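Local structure of geranylgeranyl pyrophosphate synthase (Corynebacterium glutamicum, 3LMD) at residues Leu83-Phe88 with Leu210-Ala215; Thr266-Tyr271 with Gln311-Glu316; Asp285-Pro290 with Asn298-Leu303. The protein probably makes long-chain isoprenyl diphosphates, as a magnesium-dependent prenyltransferase of the FPP/GGPP synthase family. All coordinates share one frame; numbering follows the deposited sequence.

Contact 1: residues Leu83-Phe88 with Leu210-Ala215; sequences LLASEF and LGAMHA
Ser86 and Ala85 lie against Gly211, Ala212 and Ala215. All five are small, and the backbones come very close. The CA atoms of Ser86 and Ala212 are 4.3 Å apart. No hydrogen bond crosses the contact.

Much of the packing involves backbone atoms. Gly211 has no side chain, and a CB there would point at the first segment and fit tightly against Ala85 CB. Its absence lets the backbones close in. Gly211 O lies 3.3 Å from Ser86 CB. A CA-H...O contact joins Ser86 CA to the same oxygen at 3.4 Å. Its angle at the hydrogen is only 122°, far from straight. Ala215 points its methyl at the first segment, with CB 3.3 Å from Ser86 O. Ala85 points across too, and its CB lies 3.8 Å from Ala212 N.

The apolar contacts between side chains are few. Ala215 CB meets Ser86 CB at 3.6 Å. The methyls of Ala85 and Ala212 are more loosely matched.

The polar bonds run within the first segment or beyond the two segments. Ser86 OG stands between the backbone N and the carbonyl carbon (chi1 80°). OG donates to Leu83 O at 2.7 Å, in its own helix. Leu93 N also bonds to this hydroxyl, so the buried OG has two partners and the loop after the helix is tied to it. A backbone bond between Ala215 and Lys91 ties the same loop to the second segment.

Ile222 and Leu225 of helix 219-246 pack on Ala212. The arrangement is a close approach of two helix C-terminal ends, 77-86 and 188-214, made by small residues within the all-helical isoprenoid synthase fold.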
ATOM      1  N   LEU A  83     -10.544  13.067 -17.451  1.00 24.02           N
ATOM      2  CA  LEU A  83     -11.345  12.999 -18.690  1.00 28.81           C
ATOM      3  C   LEU A  83     -11.271  14.339 -19.461  1.00 30.52           C
ATOM      4  O   LEU A  83     -11.092  14.345 -20.680  1.00 29.82           O
ATOM      5  CB  LEU A  83     -12.815  12.646 -18.402  1.00 26.29           C
ATOM      6  CG  LEU A  83     -13.133  11.296 -17.710  1.00 29.40           C
ATOM      7  CD1 LEU A  83     -14.614  11.077 -17.456  1.00 28.61           C
ATOM      8  CD2 LEU A  83     -12.552  10.088 -18.416  1.00 30.82           C
ATOM      9  N   LEU A  84     -11.420  15.455 -18.751  1.00 27.81           N
ATOM     10  CA  LEU A  84     -11.254  16.783 -19.366  1.00 27.96           C
ATOM     11  C   LEU A  84      -9.884  16.946 -19.977  1.00 28.81           C
ATOM     12  O   LEU A  84      -9.748  17.416 -21.129  1.00 28.69           O
ATOM     13  CB  LEU A  84     -11.561  17.895 -18.340  1.00 25.16           C
ATOM     14  CG  LEU A  84     -13.017  17.922 -17.863  1.00 30.42           C
ATOM     15  CD1 LEU A  84     -13.195  18.900 -16.705  1.00 28.03           C
ATOM     16  CD2 LEU A  84     -13.888  18.344 -19.042  1.00 33.54           C
ATOM     17  N   ALA A  85      -8.842  16.560 -19.232  1.00 24.89           N
ATOM     18  CA  ALA A  85      -7.493  16.644 -19.757  1.00 25.01           C
ATOM     19  C   ALA A  85      -7.345  15.837 -21.038  1.00 29.33           C
ATOM     20  O   ALA A  85      -6.601  16.232 -21.930  1.00 30.73           O
ATOM     21  CB  ALA A  85      -6.448  16.129 -18.711  1.00 24.55           C
ATOM     22  N   SER A  86      -8.005  14.683 -21.118  1.00 25.93           N
ATOM     23  CA  SER A  86      -7.872  13.839 -22.309  1.00 25.96           C
ATOM     24  C   SER A  86      -8.457  14.530 -23.548  1.00 29.46           C
ATOM     25  O   SER A  86      -8.108  14.198 -24.663  1.00 29.92           O
ATOM     26  CB  SER A  86      -8.528  12.459 -22.118  1.00 29.48           C
ATOM     27  OG  SER A  86      -9.941  12.532 -22.295  1.00 29.12           O
ATOM     28  N   GLU A  87      -9.315  15.511 -23.348  1.00 28.29           N
ATOM     29  CA  GLU A  87      -9.930  16.213 -24.493  1.00 33.01           C
ATOM     30  C   GLU A  87      -8.879  16.935 -25.325  1.00 40.78           C
ATOM     31  O   GLU A  87      -9.162  17.342 -26.453  1.00 35.98           O
ATOM     32  CB  GLU A  87     -11.012  17.193 -24.026  1.00 29.54           C
ATOM     33  CG  GLU A  87     -12.255  16.489 -23.506  1.00 34.43           C
ATOM     34  CD  GLU A  87     -13.098  15.863 -24.650  1.00 45.81           C
ATOM     35  OE1 GLU A  87     -12.764  16.068 -25.829  1.00 45.77           O
ATOM     36  OE2 GLU A  87     -14.110  15.204 -24.369  1.00 52.20           O
ATOM     37  N   PHE A  88      -7.660  17.060 -24.791  1.00 32.64           N
ATOM     38  CA  PHE A  88      -6.595  17.747 -25.510  1.00 33.74           C
ATOM     39  C   PHE A  88      -5.737  16.828 -26.363  1.00 33.26           C
ATOM     40  O   PHE A  88      -4.817  17.291 -27.016  1.00 36.16           O
ATOM     41  CB  PHE A  88      -5.703  18.589 -24.562  1.00 34.76           C
ATOM     42  CG  PHE A  88      -6.407  19.772 -23.970  1.00 34.74           C
ATOM     43  CD1 PHE A  88      -6.468  20.980 -24.653  1.00 34.89           C
ATOM     44  CD2 PHE A  88      -7.059  19.662 -22.741  1.00 26.94           C
ATOM     45  CE1 PHE A  88      -7.148  22.075 -24.099  1.00 30.96           C
ATOM     46  CE2 PHE A  88      -7.722  20.711 -22.175  1.00 25.99           C
ATOM     47  CZ  PHE A  88      -7.787  21.954 -22.861  1.00 33.84           C
ATOM     48  N   LEU A 210      -2.075  12.038 -16.591  1.00 23.61           N
ATOM     49  CA  LEU A 210      -2.428  10.727 -17.105  1.00 24.40           C
ATOM     50  C   LEU A 210      -3.544  10.815 -18.146  1.00 26.98           C
ATOM     51  O   LEU A 210      -3.486  10.120 -19.154  1.00 29.67           O
ATOM     52  CB  LEU A 210      -2.842   9.811 -15.945  1.00 25.86           C
ATOM     53  CG  LEU A 210      -1.640   9.337 -15.081  1.00 23.97           C
ATOM     54  CD1 LEU A 210      -2.230   8.503 -13.890  1.00 23.94           C
ATOM     55  CD2 LEU A 210      -0.593   8.538 -15.879  1.00 31.57           C
ATOM     56  N   GLY A 211      -4.560  11.631 -17.884  1.00 26.76           N
ATOM     57  CA  GLY A 211      -5.656  11.816 -18.834  1.00 27.60           C
ATOM     58  C   GLY A 211      -5.111  12.321 -20.157  1.00 32.29           C
ATOM     59  O   GLY A 211      -5.445  11.780 -21.207  1.00 30.49           O
ATOM     60  N   ALA A 212      -4.240  13.326 -20.106  1.00 26.91           N
ATOM     61  CA  ALA A 212      -3.676  13.890 -21.331  1.00 29.04           C
ATOM     62  C   ALA A 212      -2.711  12.906 -22.005  1.00 32.83           C
ATOM     63  O   ALA A 212      -2.738  12.741 -23.231  1.00 32.57           O
ATOM     64  CB  ALA A 212      -2.979  15.229 -21.050  1.00 29.63           C
ATOM     65  N   MET A 213      -1.850  12.259 -21.221  1.00 26.31           N
ATOM     66  CA  MET A 213      -0.854  11.370 -21.804  1.00 28.43           C
ATOM     67  C   MET A 213      -1.500  10.175 -22.515  1.00 32.85           C
ATOM     68  O   MET A 213      -1.093   9.818 -23.634  1.00 33.05           O
ATOM     69  CB  MET A 213       0.160  10.867 -20.764  1.00 26.71           C
ATOM     70  CG  MET A 213       1.289   9.973 -21.400  1.00 36.09           C
ATOM     71  SD  MET A 213       0.877   8.212 -21.474  1.00 34.51           S
ATOM     72  CE  MET A 213       1.370   7.844 -19.741  1.00 42.25           C
ATOM     73  N   HIS A 214      -2.458   9.528 -21.857  1.00 29.86           N
ATOM     74  CA  HIS A 214      -3.150   8.385 -22.468  1.00 30.72           C
ATOM     75  C   HIS A 214      -4.055   8.747 -23.644  1.00 33.79           C
ATOM     76  O   HIS A 214      -4.432   7.869 -24.412  1.00 36.47           O
ATOM     77  CB  HIS A 214      -3.896   7.524 -21.444  1.00 26.23           C
ATOM     78  CG  HIS A 214      -2.976   6.688 -20.613  1.00 28.37           C
ATOM     79  ND1 HIS A 214      -2.307   5.599 -21.122  1.00 28.67           N
ATOM     80  CD2 HIS A 214      -2.506   6.864 -19.353  1.00 30.38           C
ATOM     81  CE1 HIS A 214      -1.515   5.090 -20.192  1.00 28.27           C
ATOM     82  NE2 HIS A 214      -1.617   5.842 -19.105  1.00 24.15           N
ATOM     83  N   ALA A 215      -4.382  10.027 -23.786  1.00 30.42           N
ATOM     84  CA  ALA A 215      -5.110  10.491 -24.958  1.00 32.36           C
ATOM     85  C   ALA A 215      -4.162  10.863 -26.104  1.00 36.46           C
ATOM     86  O   ALA A 215      -4.613  11.269 -27.192  1.00 36.35           O
ATOM     87  CB  ALA A 215      -5.973  11.669 -24.600  1.00 29.55           C
TER

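Contact 2: residues Thr266-Tyr271 with Gln311-Glu316; sequences TLPVLY and QAALDE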
ATOM      1  N   THR A 266      -4.542  26.613   9.883  1.00 29.92           N
ATOM      2  CA  THR A 266      -4.345  26.718   8.438  1.00 28.89           C
ATOM      3  C   THR A 266      -3.816  28.106   8.021  1.00 33.18           C
ATOM      4  O   THR A 266      -3.614  28.983   8.849  1.00 29.29           O
ATOM      5  CB  THR A 266      -5.666  26.419   7.743  1.00 31.41           C
ATOM      6  OG1 THR A 266      -6.638  27.380   8.177  1.00 29.97           O
ATOM      7  CG2 THR A 266      -6.166  24.996   8.167  1.00 30.23           C
ATOM      8  N   LEU A 267      -3.614  28.309   6.727  1.00 28.97           N
ATOM      9  CA  LEU A 267      -2.905  29.484   6.241  1.00 28.09           C
ATOM     10  C   LEU A 267      -3.333  30.836   6.823  1.00 26.97           C
ATOM     11  O   LEU A 267      -2.476  31.609   7.218  1.00 29.49           O
ATOM     12  CB  LEU A 267      -3.001  29.557   4.716  1.00 29.68           C
ATOM     13  CG  LEU A 267      -2.008  30.459   4.013  1.00 31.76           C
ATOM     14  CD1 LEU A 267      -0.578  30.092   4.463  1.00 32.56           C
ATOM     15  CD2 LEU A 267      -2.181  30.251   2.477  1.00 30.55           C
ATOM     16  N   PRO A 268      -4.641  31.156   6.828  1.00 24.19           N
ATOM     17  CA  PRO A 268      -4.970  32.492   7.379  1.00 29.53           C
ATOM     18  C   PRO A 268      -4.537  32.658   8.841  1.00 28.34           C
ATOM     19  O   PRO A 268      -4.183  33.761   9.275  1.00 27.05           O
ATOM     20  CB  PRO A 268      -6.493  32.537   7.329  1.00 26.91           C
ATOM     21  CG  PRO A 268      -6.911  31.415   6.388  1.00 32.30           C
ATOM     22  CD  PRO A 268      -5.834  30.407   6.407  1.00 25.82           C
ATOM     23  N   VAL A 269      -4.620  31.583   9.613  1.00 28.45           N
ATOM     24  CA  VAL A 269      -4.236  31.632  11.013  1.00 27.26           C
ATOM     25  C   VAL A 269      -2.742  31.800  11.135  1.00 27.18           C
ATOM     26  O   VAL A 269      -2.265  32.562  11.978  1.00 26.57           O
ATOM     27  CB  VAL A 269      -4.658  30.332  11.795  1.00 26.92           C
ATOM     28  CG1 VAL A 269      -4.343  30.497  13.324  1.00 28.86           C
ATOM     29  CG2 VAL A 269      -6.101  30.031  11.570  1.00 26.31           C
ATOM     30  N   LEU A 270      -1.987  31.094  10.298  1.00 27.20           N
ATOM     31  CA  LEU A 270      -0.534  31.177  10.357  1.00 26.75           C
ATOM     32  C   LEU A 270      -0.060  32.577   9.958  1.00 30.26           C
ATOM     33  O   LEU A 270       0.882  33.105  10.528  1.00 25.49           O
ATOM     34  CB  LEU A 270       0.123  30.143   9.430  1.00 23.61           C
ATOM     35  CG  LEU A 270      -0.248  28.689   9.803  1.00 25.96           C
ATOM     36  CD1 LEU A 270       0.252  27.708   8.703  1.00 29.11           C
ATOM     37  CD2 LEU A 270       0.367  28.365  11.163  1.00 31.13           C
ATOM     38  N   TYR A 271      -0.675  33.157   8.941  1.00 27.75           N
ATOM     39  CA  TYR A 271      -0.342  34.551   8.584  1.00 26.79           C
ATOM     40  C   TYR A 271      -0.640  35.526   9.753  1.00 23.57           C
ATOM     41  O   TYR A 271       0.195  36.393  10.081  1.00 27.36           O
ATOM     42  CB  TYR A 271      -1.151  34.961   7.365  1.00 30.71           C
ATOM     43  CG  TYR A 271      -0.516  34.560   6.047  1.00 29.78           C
ATOM     44  CD1 TYR A 271       0.831  34.811   5.785  1.00 37.87           C
ATOM     45  CD2 TYR A 271      -1.266  33.968   5.064  1.00 30.11           C
ATOM     46  CE1 TYR A 271       1.396  34.460   4.561  1.00 41.48           C
ATOM     47  CE2 TYR A 271      -0.707  33.608   3.845  1.00 34.30           C
ATOM     48  CZ  TYR A 271       0.612  33.856   3.604  1.00 38.30           C
ATOM     49  OH  TYR A 271       1.129  33.504   2.376  1.00 39.08           O
ATOM     50  N   GLN A 311      -6.897  38.233   4.168  1.00 26.34           N
ATOM     51  CA  GLN A 311      -6.457  38.790   2.896  1.00 26.80           C
ATOM     52  C   GLN A 311      -5.113  38.190   2.463  1.00 23.36           C
ATOM     53  O   GLN A 311      -4.837  38.035   1.279  1.00 24.56           O
ATOM     54  CB  GLN A 311      -6.354  40.328   2.943  1.00 25.85           C
ATOM     55  CG  GLN A 311      -6.022  40.899   1.564  1.00 26.25           C
ATOM     56  CD  GLN A 311      -7.180  40.706   0.611  1.00 31.22           C
ATOM     57  OE1 GLN A 311      -8.328  40.865   0.994  1.00 34.25           O
ATOM     58  NE2 GLN A 311      -6.893  40.288  -0.621  1.00 30.43           N
ATOM     59  N   ALA A 312      -4.254  37.904   3.426  1.00 21.07           N
ATOM     60  CA  ALA A 312      -2.971  37.285   3.104  1.00 23.16           C
ATOM     61  C   ALA A 312      -3.178  35.882   2.468  1.00 25.84           C
ATOM     62  O   ALA A 312      -2.481  35.500   1.510  1.00 24.24           O
ATOM     63  CB  ALA A 312      -2.127  37.165   4.389  1.00 23.93           C
ATOM     64  N   ALA A 313      -4.106  35.112   3.019  1.00 21.81           N
ATOM     65  CA  ALA A 313      -4.412  33.779   2.455  1.00 26.20           C
ATOM     66  C   ALA A 313      -5.058  33.929   1.091  1.00 29.13           C
ATOM     67  O   ALA A 313      -4.768  33.163   0.169  1.00 24.95           O
ATOM     68  CB  ALA A 313      -5.375  32.973   3.410  1.00 24.99           C
ATOM     69  N   LEU A 314      -5.953  34.914   0.967  1.00 24.34           N
ATOM     70  CA  LEU A 314      -6.611  35.154  -0.305  1.00 23.75           C
ATOM     71  C   LEU A 314      -5.607  35.572  -1.376  1.00 25.84           C
ATOM     72  O   LEU A 314      -5.726  35.148  -2.529  1.00 27.72           O
ATOM     73  CB  LEU A 314      -7.745  36.190  -0.140  1.00 26.08           C
ATOM     74  CG  LEU A 314      -8.638  36.588  -1.315  1.00 42.26           C
ATOM     75  CD1 LEU A 314      -9.250  35.348  -2.019  1.00 39.82           C
ATOM     76  CD2 LEU A 314      -9.770  37.558  -0.828  1.00 34.00           C
ATOM     77  N   ASP A 315      -4.619  36.397  -1.018  1.00 25.56           N
ATOM     78  CA  ASP A 315      -3.598  36.799  -1.997  1.00 27.14           C
ATOM     79  C   ASP A 315      -2.773  35.599  -2.425  1.00 26.55           C
ATOM     80  O   ASP A 315      -2.307  35.530  -3.557  1.00 22.88           O
ATOM     81  CB  ASP A 315      -2.661  37.878  -1.432  1.00 26.06           C
ATOM     82  CG  ASP A 315      -3.375  39.220  -1.278  1.00 32.37           C
ATOM     83  OD1 ASP A 315      -4.413  39.408  -1.933  1.00 33.19           O
ATOM     84  OD2 ASP A 315      -2.910  40.060  -0.505  1.00 32.91           O
ATOM     85  N   GLU A 316      -2.589  34.645  -1.522  1.00 23.00           N
ATOM     86  CA  GLU A 316      -1.891  33.393  -1.906  1.00 27.25           C
ATOM     87  C   GLU A 316      -2.757  32.571  -2.885  1.00 29.15           C
ATOM     88  O   GLU A 316      -2.266  32.047  -3.890  1.00 24.58           O
ATOM     89  CB  GLU A 316      -1.525  32.604  -0.643  1.00 30.72           C
ATOM     90  CG  GLU A 316      -0.701  31.358  -0.889  1.00 34.89           C
ATOM     91  CD  GLU A 316       0.757  31.662  -1.212  1.00 38.86           C
ATOM     92  OE1 GLU A 316       1.089  32.806  -1.583  1.00 39.71           O
ATOM     93  OE2 GLU A 316       1.573  30.736  -1.104  1.00 35.36           O
TER
HETATM   94  O   HOH W   1      -0.081  36.327   0.963  1.00 35.04           O
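Leu267, Pro268 and Tyr271, on the first turns of helix 267-274, pack on Ala312, Ala313 and Glu316 of helix 309-328. This is a helix-helix contact of the all-helical isoprenoid synthase fold. The axes of the two short helical segments approach to 8.4 Å, and their N-to-C directions differ by 124°.

The Tyr271 ring carries much of it. Ala312 CB lies over one face, 3.7 Å from the ring centroid and 26° off the normal, a CH-pi contact. The methyl is shifted toward the rim and comes to 3.4 Å from Tyr271 CD2. With CG anti to the carbonyl carbon (chi1 -85°), the ring leaves its helix on the side of Ala312. Further out, CE2 lies close to the carbonyl of Ala312.

Pro268 and Leu267 supply the aliphatic part. Pro268 CG meets Ala313 CB at 3.7 Å, and Leu267 CG packs on the same methyl less closely. Leu267 CD2 touches Glu316 CG at 3.8 Å, where the two side chains cross at about a right angle.

Polar links are slight. A water donates to Ala312 O at 2.6 Å and makes a weak bond to Tyr271 OH at 3.4 Å. Ala312 O also accepts the helical bond from Glu316 N. Glu316 OE1 is 4.0 Å from Tyr271 OH, and no hydrogen bond joins them. The carboxylate instead forms a salt bridge through OE2 with Arg319, one turn on.

Helix 188-214 adds Tyr192 against Leu267 and Ile189 against Tyr271. Helix 219-246 places Ile245 on Pro268 and Asp241 on Thr266. Asp241 belongs to the second DDxxD sequence, which binds magnesium in relatives. Helices 219-246 and 309-328 both pack on the start of helix 267-274.

Contact 3: residues Asp285-Pro290 with Asn298-Leu303; sequences DILTGP and NHVLEL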
ATOM      1  N   ASP A 285      -0.323  34.482  22.011  1.00 40.15           N
ATOM      2  CA  ASP A 285      -0.601  34.137  23.398  1.00 47.17           C
ATOM      3  C   ASP A 285      -1.631  33.014  23.531  1.00 48.51           C
ATOM      4  O   ASP A 285      -1.458  32.090  24.318  1.00 46.15           O
ATOM      5  CB  ASP A 285      -1.102  35.363  24.149  1.00 47.18           C
ATOM      6  CG  ASP A 285      -1.154  35.143  25.643  1.00 63.67           C
ATOM      7  OD1 ASP A 285      -0.146  34.660  26.205  1.00 57.14           O
ATOM      8  OD2 ASP A 285      -2.202  35.450  26.252  1.00 63.10           O
ATOM      9  N   ILE A 286      -2.716  33.100  22.773  1.00 43.29           N
ATOM     10  CA  ILE A 286      -3.787  32.133  22.905  1.00 44.73           C
ATOM     11  C   ILE A 286      -3.534  30.783  22.221  1.00 52.39           C
ATOM     12  O   ILE A 286      -3.849  29.736  22.792  1.00 51.60           O
ATOM     13  CB  ILE A 286      -5.123  32.703  22.420  1.00 42.28           C
ATOM     14  CG1 ILE A 286      -5.490  33.944  23.249  1.00 49.38           C
ATOM     15  CG2 ILE A 286      -6.215  31.622  22.483  1.00 40.76           C
ATOM     16  CD1 ILE A 286      -6.726  34.728  22.737  1.00 42.12           C
ATOM     17  N   LEU A 287      -2.968  30.808  21.014  1.00 46.12           N
ATOM     18  CA  LEU A 287      -2.936  29.623  20.138  1.00 52.93           C
ATOM     19  C   LEU A 287      -1.703  28.761  20.332  1.00 57.41           C
ATOM     20  O   LEU A 287      -0.823  28.710  19.472  1.00 62.07           O
ATOM     21  CB  LEU A 287      -3.020  30.032  18.670  1.00 44.09           C
ATOM     22  CG  LEU A 287      -4.360  30.618  18.241  1.00 44.04           C
ATOM     23  CD1 LEU A 287      -4.317  30.984  16.763  1.00 44.22           C
ATOM     24  CD2 LEU A 287      -5.475  29.638  18.508  1.00 42.69           C
ATOM     25  N   THR A 288      -1.669  28.090  21.453  1.00 60.50           N
ATOM     26  CA  THR A 288      -0.552  27.276  21.844  1.00 64.42           C
ATOM     27  C   THR A 288      -0.916  25.808  21.618  1.00 69.62           C
ATOM     28  O   THR A 288      -0.096  24.933  21.788  1.00 71.38           O
ATOM     29  CB  THR A 288      -0.293  27.445  23.313  1.00 58.42           C
ATOM     30  OG1 THR A 288      -1.528  27.345  24.004  1.00 58.53           O
ATOM     31  CG2 THR A 288       0.284  28.757  23.573  1.00 59.14           C
ATOM     32  N   GLY A 289      -2.157  25.547  21.244  1.00 68.63           N
ATOM     33  CA  GLY A 289      -2.593  24.189  21.055  1.00 71.57           C
ATOM     34  C   GLY A 289      -4.067  24.200  20.807  1.00 76.25           C
ATOM     35  O   GLY A 289      -4.614  25.238  20.534  1.00 73.26           O
ATOM     36  N   PRO A 290      -4.715  23.050  20.905  1.00 78.17           N
ATOM     37  CA  PRO A 290      -6.140  22.974  20.608  1.00 78.41           C
ATOM     38  C   PRO A 290      -6.952  23.769  21.606  1.00 79.17           C
ATOM     39  O   PRO A 290      -6.520  24.004  22.731  1.00 73.51           O
ATOM     40  CB  PRO A 290      -6.453  21.483  20.741  1.00 77.55           C
ATOM     41  CG  PRO A 290      -5.192  20.816  20.604  1.00 78.23           C
ATOM     42  CD  PRO A 290      -4.142  21.722  21.133  1.00 79.01           C
ATOM     43  N   ASN A 298     -14.542  31.161  19.743  1.00 47.71           N
ATOM     44  CA  ASN A 298     -15.236  32.342  19.279  1.00 49.00           C
ATOM     45  C   ASN A 298     -14.356  33.608  19.352  1.00 41.95           C
ATOM     46  O   ASN A 298     -14.397  34.457  18.464  1.00 44.38           O
ATOM     47  CB  ASN A 298     -16.515  32.542  20.093  1.00 56.64           C
ATOM     48  CG  ASN A 298     -17.386  33.653  19.548  1.00 73.31           C
ATOM     49  OD1 ASN A 298     -17.781  33.630  18.381  1.00 89.36           O
ATOM     50  ND2 ASN A 298     -17.696  34.632  20.391  1.00 82.03           N
ATOM     51  N   HIS A 299     -13.578  33.732  20.418  1.00 43.94           N
ATOM     52  CA  HIS A 299     -12.751  34.909  20.615  1.00 43.74           C
ATOM     53  C   HIS A 299     -11.631  34.899  19.560  1.00 41.36           C
ATOM     54  O   HIS A 299     -11.343  35.913  18.940  1.00 39.36           O
ATOM     55  CB  HIS A 299     -12.183  34.934  22.043  1.00 47.65           C
ATOM     56  CG  HIS A 299     -11.304  36.116  22.328  1.00 39.75           C
ATOM     57  ND1 HIS A 299     -11.699  37.414  22.081  1.00 43.39           N
ATOM     58  CD2 HIS A 299     -10.051  36.193  22.837  1.00 39.40           C
ATOM     59  CE1 HIS A 299     -10.723  38.242  22.418  1.00 42.75           C
ATOM     60  NE2 HIS A 299      -9.709  37.527  22.877  1.00 45.76           N
ATOM     61  N   VAL A 300     -11.021  33.739  19.350  1.00 40.86           N
ATOM     62  CA  VAL A 300     -10.020  33.576  18.297  1.00 37.73           C
ATOM     63  C   VAL A 300     -10.570  33.901  16.902  1.00 41.33           C
ATOM     64  O   VAL A 300      -9.948  34.648  16.143  1.00 35.36           O
ATOM     65  CB  VAL A 300      -9.407  32.179  18.308  1.00 45.21           C
ATOM     66  CG1 VAL A 300      -8.459  32.001  17.098  1.00 35.90           C
ATOM     67  CG2 VAL A 300      -8.667  31.958  19.605  1.00 37.09           C
ATOM     68  N   LEU A 301     -11.737  33.359  16.567  1.00 39.75           N
ATOM     69  CA  LEU A 301     -12.382  33.689  15.295  1.00 41.83           C
ATOM     70  C   LEU A 301     -12.625  35.195  15.160  1.00 43.19           C
ATOM     71  O   LEU A 301     -12.551  35.749  14.073  1.00 35.46           O
ATOM     72  CB  LEU A 301     -13.715  32.940  15.146  1.00 40.47           C
ATOM     73  CG  LEU A 301     -13.638  31.417  14.949  1.00 44.21           C
ATOM     74  CD1 LEU A 301     -15.025  30.766  15.111  1.00 49.74           C
ATOM     75  CD2 LEU A 301     -13.026  31.060  13.590  1.00 40.20           C
ATOM     76  N   GLU A 302     -12.942  35.865  16.260  1.00 39.37           N
ATOM     77  CA  GLU A 302     -13.101  37.324  16.196  1.00 37.27           C
ATOM     78  C   GLU A 302     -11.764  38.018  15.954  1.00 32.10           C
ATOM     79  O   GLU A 302     -11.667  38.889  15.081  1.00 34.57           O
ATOM     80  CB  GLU A 302     -13.766  37.870  17.477  1.00 44.04           C
ATOM     81  CG  GLU A 302     -14.037  39.362  17.446  1.00 51.85           C
ATOM     82  CD  GLU A 302     -14.829  39.798  16.215  1.00 68.26           C
ATOM     83  OE1 GLU A 302     -15.816  39.109  15.868  1.00 75.69           O
ATOM     84  OE2 GLU A 302     -14.471  40.834  15.597  1.00 62.75           O
ATOM     85  N   LEU A 303     -10.726  37.630  16.701  1.00 30.20           N
ATOM     86  CA  LEU A 303      -9.381  38.154  16.461  1.00 31.70           C
ATOM     87  C   LEU A 303      -8.919  37.933  14.998  1.00 31.55           C
ATOM     88  O   LEU A 303      -8.393  38.832  14.362  1.00 28.08           O
ATOM     89  CB  LEU A 303      -8.381  37.490  17.425  1.00 24.56           C
ATOM     90  CG  LEU A 303      -8.557  37.894  18.907  1.00 31.43           C
ATOM     91  CD1 LEU A 303      -7.660  37.034  19.781  1.00 31.21           C
ATOM     92  CD2 LEU A 303      -8.196  39.361  19.076  1.00 33.22           C
TER
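Ile286 meets three residues of helix 294-306: His299, Val300 and Leu303. Leu287 adds a second contact to Val300. The backbones stay well apart, with the CA atoms of Ile286 and Val300 7.9 Å from each other, so the side chains do the touching.

The aliphatic contacts come from both branches of Ile286. CG2 lies 3.8 Å from Val300 CG2, and these two side chains slide past each other in opposite directions. The longer branch is extended (chi2 172°), and its CD1 reaches Leu303 CD1 at 3.9 Å. Leu287 and Val300 approach tip to tip, with Leu287 CD2 4.1 Å from Val300 CG1.

The pair belongs to a helix-loop-helix connection. Helix 278-286 ends at Ile286, and helix 294-306 begins after a short loop. Leu287 is the centre of an inverse gamma turn, closed by a weak bond from Thr288 N to Ile286 O. The chain turns there, yet Leu287 keeps its side chain in the interior, on Val269 and Leu273 of helix 267-274.

The ring contact is at the exposed side. Ile286 CD1 touches His299 CD2 at 3.6 Å, and the two side chains cross at about a right angle. Leu303 CD1 lies over one face of the same imidazole, 3.7 Å above its plane and shifted toward the rim. NE2 is hydrogen-bonded to Glu282 OE2, which ties the ring to helix 278-286.

Glu302, on the solvent side of the second helix, is a calcium-site residue together with Ser305; no calcium is modelled at this chain.

Overall arrangement
Contacts 2 and 3 lie on one side of the chain's centre, their own centres about 16 Å apart. They touch where Val269 CG1 meets Leu287 CD1 at 3.5 Å. Consecutive helices link them: 267-274 leads to 278-286, and 294-306 leads to 309-328. Contact 1 is on the opposite side, about 33 Å from contact 2 and 45 Å from contact 3, centre to centre. Its touching residues are all buried and small, with much backbone involved. Contact 2 is partly buried and mixes an aromatic face, aliphatic groups and a water. Contact 3 lies farthest from the chain's centre. It packs branched aliphatic side chains; three of its five touching residues are still buried, with His299 exposed.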